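Local atomic coordinates of pectate lyase (Cellvibrio cellulosa, PDB entry 1GXN), a protein that probably cleaves polygalacturonate (pectate) by a lyase reaction, this chain being the C-terminal pectic acid lyase part of a longer protein that probably also binds polysaccharide. Residues G18-N23 with I323-K328; Q44-G49 with G64-G69; P51-Y56 with T70-A75. All coordinates share one frame; numbering follows the deposited sequence.

Interaction 1 of 3, residues G18-N23 with I323-K328; sequences GNPAAN and INFAQK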
loop_
_atom_site.group_PDB
_atom_site.type_symbol
_atom_site.label_atom_id
_atom_site.label_comp_id
_atom_site.label_asym_id
_atom_site.label_seq_id
_atom_site.Cartn_x
_atom_site.Cartn_y
_atom_site.Cartn_z
ATOM N N GLY A 18 -7.998 13.307 -7.387
ATOM C CA GLY A 18 -8.874 12.329 -6.756
ATOM C C GLY A 18 -8.263 10.931 -6.641
ATOM O O GLY A 18 -8.844 10.052 -6.030
ATOM N N ASN A 19 -7.081 10.722 -7.208
ATOM C CA ASN A 19 -6.439 9.407 -7.128
ATOM C C ASN A 19 -5.985 9.133 -5.685
ATOM O O ASN A 19 -5.217 9.906 -5.122
ATOM C CB ASN A 19 -5.264 9.327 -8.110
ATOM C CG ASN A 19 -4.549 7.987 -8.055
ATOM O OD1 ASN A 19 -4.022 7.591 -7.009
ATOM N ND2 ASN A 19 -4.521 7.284 -9.176
ATOM N N PRO A 20 -6.480 8.068 -5.056
ATOM C CA PRO A 20 -6.134 7.810 -3.646
ATOM C C PRO A 20 -4.633 7.752 -3.323
ATOM O O PRO A 20 -4.216 8.200 -2.258
ATOM C CB PRO A 20 -6.828 6.471 -3.372
ATOM C CG PRO A 20 -8.022 6.500 -4.314
ATOM C CD PRO A 20 -7.465 7.095 -5.572
ATOM N N ALA A 21 -3.833 7.196 -4.225
ATOM C CA ALA A 21 -2.378 7.112 -4.008
ATOM C C ALA A 21 -1.733 8.495 -4.091
ATOM O O ALA A 21 -0.859 8.819 -3.289
ATOM C CB ALA A 21 -1.732 6.151 -5.006
ATOM N N ALA A 22 -2.168 9.310 -5.047
ATOM C CA ALA A 22 -1.661 10.674 -5.157
ATOM C C ALA A 22 -2.035 11.504 -3.946
ATOM O O ALA A 22 -1.236 12.302 -3.485
ATOM C CB ALA A 22 -2.185 11.341 -6.425
ATOM N N ASN A 23 -3.263 11.320 -3.455
ATOM C CA ASN A 23 -3.736 12.021 -2.268
ATOM C C ASN A 23 -2.895 11.645 -1.045
ATOM O O ASN A 23 -2.529 12.508 -0.246
ATOM C CB ASN A 23 -5.224 11.745 -2.007
ATOM C CG ASN A 23 -6.139 12.516 -2.940
ATOM O OD1 ASN A 23 -5.719 13.471 -3.599
ATOM N ND2 ASN A 23 -7.404 12.107 -2.996
ATOM N N ILE A 323 -14.214 3.082 -6.215
ATOM C CA ILE A 323 -15.394 3.073 -7.066
ATOM C C ILE A 323 -15.752 4.506 -7.487
ATOM O O ILE A 323 -16.044 4.755 -8.661
ATOM C CB ILE A 323 -16.578 2.364 -6.357
ATOM C CG1 ILE A 323 -16.283 0.862 -6.222
ATOM C CG2 ILE A 323 -17.883 2.571 -7.122
ATOM C CD1 ILE A 323 -17.194 0.152 -5.227
ATOM N N ASN A 324 -15.725 5.441 -6.543
ATOM C CA ASN A 324 -16.009 6.847 -6.874
ATOM C C ASN A 324 -14.975 7.413 -7.843
ATOM O O ASN A 324 -15.323 8.157 -8.761
ATOM C CB ASN A 324 -16.106 7.712 -5.611
ATOM C CG ASN A 324 -17.420 7.524 -4.880
ATOM O OD1 ASN A 324 -18.408 7.092 -5.474
ATOM N ND2 ASN A 324 -17.439 7.860 -3.594
ATOM N N PHE A 325 -13.713 7.040 -7.665
ATOM C CA PHE A 325 -12.663 7.515 -8.562
ATOM C C PHE A 325 -12.826 6.909 -9.967
ATOM O O PHE A 325 -12.689 7.613 -10.974
ATOM C CB PHE A 325 -11.272 7.246 -7.989
ATOM C CG PHE A 325 -10.163 7.823 -8.818
ATOM C CD1 PHE A 325 -10.130 9.183 -9.102
ATOM C CD2 PHE A 325 -9.157 7.011 -9.318
ATOM C CE1 PHE A 325 -9.112 9.721 -9.884
ATOM C CE2 PHE A 325 -8.131 7.544 -10.096
ATOM C CZ PHE A 325 -8.114 8.895 -10.379
ATOM N N ALA A 326 -13.152 5.619 -10.030
ATOM C CA ALA A 326 -13.409 4.957 -11.308
ATOM C C ALA A 326 -14.590 5.627 -12.017
ATOM O O ALA A 326 -14.539 5.850 -13.212
ATOM C CB ALA A 326 -13.679 3.487 -11.097
ATOM N N GLN A 327 -15.624 5.999 -11.273
ATOM C CA GLN A 327 -16.771 6.674 -11.884
ATOM C C GLN A 327 -16.347 8.018 -12.472
ATOM O O GLN A 327 -16.753 8.361 -13.588
ATOM C CB GLN A 327 -17.889 6.855 -10.860
ATOM C CG GLN A 327 -19.249 7.167 -11.484
ATOM C CD GLN A 327 -19.381 8.594 -11.964
ATOM O OE1 GLN A 327 -18.820 9.520 -11.371
ATOM N NE2 GLN A 327 -20.130 8.781 -13.051
ATOM N N LYS A 328 -15.519 8.756 -11.729
ATOM C CA LYS A 328 -15.013 10.065 -12.141
ATOM C C LYS A 328 -14.323 9.979 -13.503
ATOM O O LYS A 328 -14.564 10.817 -14.375
ATOM C CB LYS A 328 -14.045 10.622 -11.087
ATOM C CG LYS A 328 -13.469 12.008 -11.390
ATOM C CD LYS A 328 -12.479 12.429 -10.313
ATOM C CE LYS A 328 -11.883 13.800 -10.571
ATOM N NZ LYS A 328 -11.381 14.394 -9.312
#
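The ring of Phe325 lies against the backbone of Gly18 and Asn19. Asn19 CA sits over one face, 3.8 Å from the ring centroid and 15° off the ring normal, which makes a CH-pi contact. The amide N of Asn19 is over the same face, 3.5 Å from Phe325 CE1. Gly18 O and Pro20 CD approach the ring obliquely, Gly18 O at 3.4 Å from Phe325 CD1. The side-chain amide of Asn19 is steeply inclined to the ring, with the planes 71° apart.

Phe325 reaches this place because its CG is anti to the backbone N (chi1 -175°). Asn19 CB touches Phe325 CZ at 3.7 Å, while the amide beyond it is bonded elsewhere. Asn19 OD1 accepts from Ala22 N at 3.2 Å and, weakly, from Ala21 N. ND2 donates to Ala224 O in helix 219-228. Both ends of the amide are therefore engaged, and this fixes its rotation. Lys328, extended beyond CG, runs past Gly18 to form a salt bridge with Asp17. Met227 of helix 219-228 touches both Asn19 and Phe325.

Asn19 is the N-cap of helix 20-28. The aromatic side chain from helix 318-329 thus packs on a capped helix start, joining the two ends of a chain whose family belongs to the six-hairpin, alpha/alpha-toroid clan.

Interaction 2 of 3, residues Q44-G49 with G64-G69; sequences QQNNGG and GGNESG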
loop_
_atom_site.group_PDB
_atom_site.type_symbol
_atom_site.label_atom_id
_atom_site.label_comp_id
_atom_site.label_asym_id
_atom_site.label_seq_id
_atom_site.Cartn_x
_atom_site.Cartn_y
_atom_site.Cartn_z
ATOM N N GLN A 44 16.762 7.429 10.433
ATOM C CA GLN A 44 17.110 6.770 9.170
ATOM C C GLN A 44 18.307 5.851 9.394
ATOM O O GLN A 44 19.293 6.253 9.998
ATOM C CB GLN A 44 17.413 7.793 8.071
ATOM C CG GLN A 44 17.568 7.172 6.679
ATOM C CD GLN A 44 17.806 8.199 5.582
ATOM O OE1 GLN A 44 18.406 9.250 5.832
ATOM N NE2 GLN A 44 17.332 7.893 4.360
ATOM N N GLN A 45 18.189 4.600 8.958
ATOM C CA GLN A 45 19.296 3.655 9.024
ATOM C C GLN A 45 20.318 3.949 7.935
ATOM O O GLN A 45 20.040 4.664 6.971
ATOM C CB GLN A 45 18.796 2.213 8.880
ATOM C CG GLN A 45 17.695 1.819 9.862
ATOM C CD GLN A 45 18.135 1.931 11.311
ATOM O OE1 GLN A 45 18.750 1.009 11.845
ATOM N NE2 GLN A 45 17.838 3.067 11.942
ATOM N N ASN A 46 21.497 3.359 8.066
ATOM C CA ASN A 46 22.558 3.582 7.083
ATOM C C ASN A 46 22.233 3.091 5.675
ATOM O O ASN A 46 22.748 3.655 4.710
ATOM C CB ASN A 46 23.874 3.022 7.613
ATOM C CG ASN A 46 24.370 3.788 8.855
ATOM O OD1 ASN A 46 24.211 5.008 8.952
ATOM N ND2 ASN A 46 24.938 3.069 9.806
ATOM N N ASN A 47 21.370 2.079 5.563
ATOM C CA ASN A 47 20.929 1.568 4.259
ATOM C C ASN A 47 19.944 2.500 3.521
ATOM O O ASN A 47 19.624 2.259 2.358
ATOM C CB ASN A 47 20.362 0.132 4.379
ATOM C CG ASN A 47 19.154 0.033 5.322
ATOM O OD1 ASN A 47 18.360 0.962 5.445
ATOM N ND2 ASN A 47 19.016 -1.104 5.993
ATOM N N GLY A 48 19.480 3.545 4.210
ATOM C CA GLY A 48 18.569 4.533 3.651
ATOM C C GLY A 48 17.098 4.365 4.046
ATOM O O GLY A 48 16.288 5.251 3.823
ATOM N N GLY A 49 16.752 3.209 4.596
ATOM C CA GLY A 49 15.404 2.953 5.066
ATOM C C GLY A 49 15.219 3.332 6.531
ATOM O O GLY A 49 16.195 3.518 7.272
ATOM N N GLY A 64 20.131 6.753 14.470
ATOM C CA GLY A 64 20.506 6.067 13.247
ATOM C C GLY A 64 20.470 4.572 13.450
ATOM O O GLY A 64 19.583 4.071 14.135
ATOM N N GLY A 65 21.417 3.861 12.844
ATOM C CA GLY A 65 21.540 2.424 13.039
ATOM C C GLY A 65 21.871 1.621 11.796
ATOM O O GLY A 65 21.923 2.155 10.676
ATOM N N ASN A 66 22.057 0.320 11.999
ATOM C CA ASN A 66 22.444 -0.612 10.935
ATOM C C ASN A 66 21.454 -1.757 10.746
ATOM O O ASN A 66 21.820 -2.815 10.238
ATOM C CB ASN A 66 23.843 -1.182 11.219
ATOM C CG ASN A 66 24.923 -0.126 11.145
ATOM O OD1 ASN A 66 25.267 0.341 10.074
ATOM N ND2 ASN A 66 25.440 0.270 12.291
ATOM N N GLU A 67 20.208 -1.557 11.166
ATOM C CA GLU A 67 19.176 -2.582 11.020
ATOM C C GLU A 67 18.508 -2.507 9.643
ATOM O O GLU A 67 18.711 -1.549 8.884
ATOM C CB GLU A 67 18.150 -2.450 12.156
ATOM C CG GLU A 67 18.737 -2.692 13.553
ATOM C CD GLU A 67 19.168 -4.126 13.829
ATOM O OE1 GLU A 67 19.980 -4.336 14.759
ATOM O OE2 GLU A 67 18.715 -5.066 13.151
ATOM N N SER A 68 17.713 -3.516 9.311
ATOM C CA SER A 68 16.941 -3.489 8.070
ATOM C C SER A 68 15.981 -2.302 8.045
ATOM O O SER A 68 15.429 -1.903 9.077
ATOM C CB SER A 68 16.139 -4.783 7.888
ATOM O OG SER A 68 17.003 -5.878 7.622
ATOM N N GLY A 69 15.808 -1.732 6.853
ATOM C CA GLY A 69 14.757 -0.771 6.619
ATOM C C GLY A 69 13.446 -1.501 6.366
ATOM O O GLY A 69 13.438 -2.704 6.133
HETATM O O HOH W 1 21.409 0.053 7.802
#
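Gln45 and Asn46 meet Gly64 to Glu67 mainly through hydrogen bonds. In the side-chain to backbone group, Gln45 spans the facing loop with both ends of its amide. Gln45 OE1 accepts from Glu67 N at 3.0 Å, in the carbonyl plane and on a lone pair. Gln45 NE2 gives a weak bond to Gly64 O, also 3.0 Å, and a further one to Tyr43 O. The side chain is bent at chi2 (-60°), which lays the amide alongside Gly65.

One backbone bond joins the segments, from Asn46 N to Gly65 O at 2.9 Å. There is one amide to amide bond. Asn46 ND2 donates to Asn66 OD1 at 2.8 Å; the acceptor lies in the plane of the Asn46 amide, but the donor stands 51° out of the Asn66 carbonyl plane. Water 1 adds a bridge, donating weakly to Glu67 O and accepting from Asn47 N at 3.0 Å.

Within 44-49 the chain makes a type I turn from Gln45 to Gly48. Asn47 forms an Asx turn, its OD1 accepting from Gly49 N at 2.9 Å. Gln44 NE2 donates to Gly48 O and also binds Ala98 O in helix 93-109.

Close packing is mostly backbone. Gly64 CA meets Gln44 O at 3.5 Å. Gly49 CA and Gly69 CA are 4.1 Å apart, so the two segments lie backbone on backbone there.

The bonds joining the segments all run between amide groups or through water. Across this contact the loops are thus joined by directional bonds between uncharged groups.

Interaction 3 of 3, residues P51-Y56 with T70-A75; sequences PKNLDY and TIDNGA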
loop_
_atom_site.group_PDB
_atom_site.type_symbol
_atom_site.label_atom_id
_atom_site.label_comp_id
_atom_site.label_asym_id
_atom_site.label_seq_id
_atom_site.Cartn_x
_atom_site.Cartn_y
_atom_site.Cartn_z
ATOM N N PRO A 51 13.596 2.161 10.279
ATOM C CA PRO A 51 13.596 0.848 10.947
ATOM C C PRO A 51 12.244 0.305 11.407
ATOM O O PRO A 51 12.088 -0.917 11.607
ATOM C CB PRO A 51 14.508 1.104 12.150
ATOM C CG PRO A 51 14.245 2.504 12.505
ATOM C CD PRO A 51 14.114 3.215 11.173
ATOM N N LYS A 52 11.292 1.218 11.571
ATOM C CA LYS A 52 9.952 0.907 12.034
ATOM C C LYS A 52 9.075 2.129 11.835
ATOM O O LYS A 52 9.572 3.228 11.591
ATOM C CB LYS A 52 9.949 0.482 13.512
ATOM C CG LYS A 52 10.091 1.579 14.519
ATOM C CD LYS A 52 9.932 1.035 15.937
ATOM C CE LYS A 52 8.464 0.946 16.327
ATOM N NZ LYS A 52 8.237 0.229 17.611
ATOM N N ASN A 53 7.769 1.932 11.939
ATOM C CA ASN A 53 6.845 3.058 11.928
ATOM C C ASN A 53 6.875 3.800 13.261
ATOM O O ASN A 53 6.831 3.183 14.337
ATOM C CB ASN A 53 5.415 2.615 11.577
ATOM C CG ASN A 53 4.832 1.639 12.579
ATOM O OD1 ASN A 53 5.372 0.556 12.799
ATOM N ND2 ASN A 53 3.699 2.005 13.164
ATOM N N LEU A 54 6.990 5.120 13.185
ATOM C CA LEU A 54 7.115 5.940 14.381
ATOM C C LEU A 54 6.200 7.142 14.370
ATOM O O LEU A 54 5.925 7.742 13.329
ATOM C CB LEU A 54 8.554 6.429 14.577
ATOM C CG LEU A 54 9.603 5.402 14.987
ATOM C CD1 LEU A 54 10.905 6.109 15.248
ATOM C CD2 LEU A 54 9.175 4.646 16.232
ATOM N N ASP A 55 5.761 7.502 15.572
ATOM C CA ASP A 55 4.977 8.695 15.776
ATOM C C ASP A 55 5.918 9.851 16.121
ATOM O O ASP A 55 6.299 10.011 17.278
ATOM C CB ASP A 55 3.989 8.468 16.915
ATOM C CG ASP A 55 3.225 9.712 17.254
ATOM O OD1 ASP A 55 2.539 9.728 18.303
ATOM O OD2 ASP A 55 3.265 10.722 16.515
ATOM N N TYR A 56 6.283 10.655 15.124
ATOM C CA TYR A 56 7.283 11.719 15.307
ATOM C C TYR A 56 6.775 12.917 16.128
ATOM O O TYR A 56 7.553 13.816 16.443
ATOM C CB TYR A 56 7.867 12.167 13.955
ATOM C CG TYR A 56 8.607 11.035 13.267
ATOM C CD1 TYR A 56 9.808 10.548 13.773
ATOM C CD2 TYR A 56 8.072 10.412 12.147
ATOM C CE1 TYR A 56 10.473 9.489 13.155
ATOM C CE2 TYR A 56 8.723 9.351 11.525
ATOM C CZ TYR A 56 9.924 8.897 12.025
ATOM O OH TYR A 56 10.568 7.833 11.414
ATOM N N THR A 70 12.343 -0.765 6.404
ATOM C CA THR A 70 11.026 -1.361 6.224
ATOM C C THR A 70 10.038 -0.388 5.601
ATOM O O THR A 70 10.169 0.842 5.741
ATOM C CB THR A 70 10.487 -1.911 7.573
ATOM O OG1 THR A 70 9.264 -2.639 7.374
ATOM C CG2 THR A 70 10.119 -0.799 8.556
ATOM N N ILE A 71 9.052 -0.961 4.906
ATOM C CA ILE A 71 7.869 -0.238 4.432
ATOM C C ILE A 71 6.611 -0.627 5.217
ATOM O O ILE A 71 5.498 -0.333 4.818
ATOM C CB ILE A 71 7.691 -0.397 2.896
ATOM C CG1 ILE A 71 7.496 -1.865 2.474
ATOM C CG2 ILE A 71 8.886 0.263 2.192
ATOM C CD1 ILE A 71 7.217 -2.046 0.988
ATOM N N ASP A 72 6.804 -1.255 6.370
ATOM C CA ASP A 72 5.714 -1.579 7.295
ATOM C C ASP A 72 5.040 -0.286 7.788
ATOM O O ASP A 72 5.711 0.670 8.192
ATOM C CB ASP A 72 6.296 -2.372 8.468
ATOM C CG ASP A 72 5.249 -2.882 9.417
ATOM O OD1 ASP A 72 4.084 -3.101 8.999
ATOM O OD2 ASP A 72 5.542 -3.120 10.616
ATOM N N ASN A 73 3.709 -0.275 7.756
ATOM C CA ASN A 73 2.912 0.803 8.336
ATOM C C ASN A 73 3.353 2.197 7.931
ATOM O O ASN A 73 3.409 3.117 8.760
ATOM C CB ASN A 73 2.880 0.677 9.862
ATOM C CG ASN A 73 1.558 0.192 10.351
ATOM O OD1 ASN A 73 0.545 0.878 10.184
ATOM N ND2 ASN A 73 1.539 -0.989 10.950
ATOM N N GLY A 74 3.668 2.346 6.656
ATOM C CA GLY A 74 3.986 3.655 6.103
ATOM C C GLY A 74 5.437 4.081 6.264
ATOM O O GLY A 74 5.810 5.162 5.812
ATOM N N ALA A 75 6.267 3.250 6.890
ATOM C CA ALA A 75 7.659 3.617 7.128
ATOM C C ALA A 75 8.414 3.737 5.812
ATOM O O ALA A 75 8.075 3.070 4.817
ATOM C CB ALA A 75 8.344 2.605 8.059
HETATM O O HOH W 2 7.560 -1.726 12.049
HETATM O O HOH W 3 3.750 -1.710 12.389
#
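Pro51 runs beside Thr70 and Asn53 beside Ala75, with CA atoms 5.8 and 4.9 Å apart, and both segments are irregular. Segment 70-75 opens with an ST turn, in which Thr70 OG1 accepts from Asp72 N. It then reverses through Asn73 and Gly74, both at positive phi, in a beta turn from Asp72 to Ala75 that is closed by the bond from Ala75 N to Asp72 O. Pro51 to Asn53 pass beside these turns.

Two methyls rest on the backbone of 51-53. Thr70 CG2 meets Pro51, 3.6 Å from its O. The methyl of Ala75 lies 3.8 Å from Lys52 O and also abuts Asn53 N, an amide that is buried here without a polar partner in the model. Thr70 OG1 has a second bond, to Gln118 O, which ties the ST turn to the residue before strand 119-120.

Asn53 reaches the second turn by packing and through water. Its CG lies between the backbone N and the carbonyl carbon (chi1 62°), and this directs the amide at the turn. There Asn53 CG packs on Asn73 CB at 3.5 Å. Their amide planes are 23° apart, although the side chains cross at a slant. Asp72 OD1 lies close to Asp134 OD2, a pair of like charges.

Water joins Asn53 to the turn. Waters 2 and 3 each donate both to Asn53 OD1 and to Asp72 OD2, making two bridges between the same pair of oxygens. Water 3 also accepts from Asn73 ND2 at 2.7 Å.

How the interactions relate
Interactions 2 and 3 are neighbours, with centres 12 Å apart. Their segments alternate along the chain: Trp50 links 44-49 to 51-56, while Gly69 runs straight into Thr70 along the short strand 69-70. They also touch in space, as Gln45 NE2 lies 3.7 Å from Pro51 CG. Interaction 1 lies on the opposite side of the chain's centre, 34 Å from interaction 2 and 25 Å from interaction 3 between centres. Its nearest atoms are about 12 Å from interaction 3. It closes a loop along the chain within which both others are nested.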